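Side-chain contact in poly(ADP-ribose) glycohydrolase (Thermomonospora curvata, PDB 3SIG), which hydrolyses poly(ADP-ribose), probably cutting the ribose-ribose glycosidic bonds of the polymer, and binds ADP-ribose in its pocket: residues K202-A207 with G248-V253. Numbering follows the deposited sequence.
Sequences KVLAAA and GRFAHV
F250 reaches the helix 189-209 with the far end of its ring, and L204 and A207, one turn apart on the same helical face, receive it. The apolar part of the contact rests mainly on L204. Its CD2 methyl lies 3.9 Å from F250 CE2, and its CB is 4.1 Å from both CE2 and CZ of F250, while the two side chains run at a slant to each other. A207 adds its methyl, with CB 4.2 Å from F250 CE1. In F250 the ring carbon CG stands opposite the carbonyl carbon and beside the backbone N (chi1 -63°), a setting that carries the ring out of its loop toward the helix.

In this macrodomain-like alpha/beta fold the contact joins helix 189-209 to the loop that leads into strand 252-256, which lies in the mixed sheet between strands 214-217 and 66-70. L215 of the neighbouring strand touches L204, A207 and F250 alike, and F246 packs on L204.

The polar component comes from the helix backbone. L204 O lies at the ring edge, almost in line with the CG-CZ axis and 3.5 Å from F250 CZ, a long, weak C-H...O approach in which the oxygen would probably meet the slightly positive ring rim. Replacing F250 by an alanine is likely to leave L204 CD2 and the A207 methyl without their aromatic partner and to open a gap between helix and loop. On the loop's backbone, F250 O accepts a hydrogen bond from T65 OG1, while R208 NE bonds weakly to R249 O.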
# COMPACT_ATOMS: atom_id res chain seq x y z
N LYS A 202 6.17 -12.33 -1.21
CA LYS A 202 4.76 -12.70 -1.08
C LYS A 202 3.81 -11.60 -1.57
O LYS A 202 2.77 -11.89 -2.17
CB LYS A 202 4.48 -13.14 0.38
CG LYS A 202 5.13 -14.43 0.71
CD LYS A 202 4.97 -14.83 2.17
CE LYS A 202 5.53 -16.22 2.41
NZ LYS A 202 5.35 -16.65 3.82
N VAL A 203 4.16 -10.35 -1.32
CA VAL A 203 3.40 -9.25 -1.88
C VAL A 203 3.38 -9.33 -3.42
O VAL A 203 2.31 -9.20 -4.05
CB VAL A 203 4.04 -7.90 -1.46
CG1 VAL A 203 3.47 -6.74 -2.26
CG2 VAL A 203 3.83 -7.65 0.04
N LEU A 204 4.55 -9.53 -4.03
CA LEU A 204 4.63 -9.63 -5.48
C LEU A 204 3.89 -10.86 -5.97
O LEU A 204 3.22 -10.81 -7.03
CB LEU A 204 6.09 -9.65 -5.94
CG LEU A 204 6.92 -8.40 -5.69
CD1 LEU A 204 8.33 -8.58 -6.25
CD2 LEU A 204 6.29 -7.25 -6.26
N ALA A 205 3.97 -11.96 -5.25
CA ALA A 205 3.25 -13.16 -5.67
C ALA A 205 1.76 -12.90 -5.65
O ALA A 205 1.06 -13.39 -6.56
CB ALA A 205 3.61 -14.35 -4.79
N ALA A 206 1.25 -12.25 -4.63
CA ALA A 206 -0.19 -11.99 -4.57
C ALA A 206 -0.61 -11.08 -5.70
O ALA A 206 -1.66 -11.32 -6.33
CB ALA A 206 -0.56 -11.40 -3.25
N ALA A 207 0.19 -10.07 -6.00
CA ALA A 207 -0.14 -9.14 -7.10
C ALA A 207 -0.22 -9.89 -8.42
O ALA A 207 -1.17 -9.72 -9.21
CB ALA A 207 0.89 -8.04 -7.20
N GLY A 248 11.11 -9.70 -15.06
CA GLY A 248 10.30 -9.75 -16.27
C GLY A 248 8.85 -10.14 -16.12
O GLY A 248 8.14 -10.22 -17.11
N ARG A 249 8.37 -10.34 -14.89
CA ARG A 249 7.02 -10.82 -14.67
C ARG A 249 5.98 -9.72 -14.59
O ARG A 249 4.78 -9.97 -14.71
CB ARG A 249 6.96 -11.67 -13.41
CG ARG A 249 7.74 -12.95 -13.58
CD ARG A 249 7.34 -14.00 -12.58
NE ARG A 249 8.38 -15.02 -12.49
CZ ARG A 249 8.58 -15.97 -13.39
NH1 ARG A 249 7.79 -16.06 -14.45
NH2 ARG A 249 9.57 -16.84 -13.22
N PHE A 250 6.42 -8.50 -14.35
CA PHE A 250 5.52 -7.37 -14.36
C PHE A 250 5.80 -6.54 -15.61
O PHE A 250 6.92 -6.54 -16.14
CB PHE A 250 5.64 -6.53 -13.08
CG PHE A 250 5.25 -7.29 -11.86
CD1 PHE A 250 3.91 -7.51 -11.58
CD2 PHE A 250 6.20 -7.87 -11.06
CE1 PHE A 250 3.52 -8.26 -10.48
CE2 PHE A 250 5.82 -8.62 -9.93
CZ PHE A 250 4.49 -8.84 -9.65
N ALA A 251 4.79 -5.84 -16.09
CA ALA A 251 4.97 -4.91 -17.23
C ALA A 251 5.60 -3.59 -16.80
O ALA A 251 6.41 -3.00 -17.50
CB ALA A 251 3.64 -4.66 -17.92
N HIS A 252 5.22 -3.09 -15.62
CA HIS A 252 5.60 -1.75 -15.18
C HIS A 252 5.56 -1.72 -13.66
O HIS A 252 4.57 -2.14 -13.04
CB HIS A 252 4.60 -0.76 -15.76
CG HIS A 252 4.94 0.69 -15.59
ND1 HIS A 252 4.12 1.68 -16.10
CD2 HIS A 252 5.96 1.33 -14.97
CE1 HIS A 252 4.62 2.86 -15.80
NE2 HIS A 252 5.75 2.68 -15.14
N VAL A 253 6.68 -1.32 -13.07
CA VAL A 253 6.78 -1.11 -11.63
C VAL A 253 7.24 0.30 -11.40
O VAL A 253 8.29 0.72 -11.94
CB VAL A 253 7.78 -2.05 -11.00
CG1 VAL A 253 7.97 -1.76 -9.52
CG2 VAL A 253 7.34 -3.53 -11.21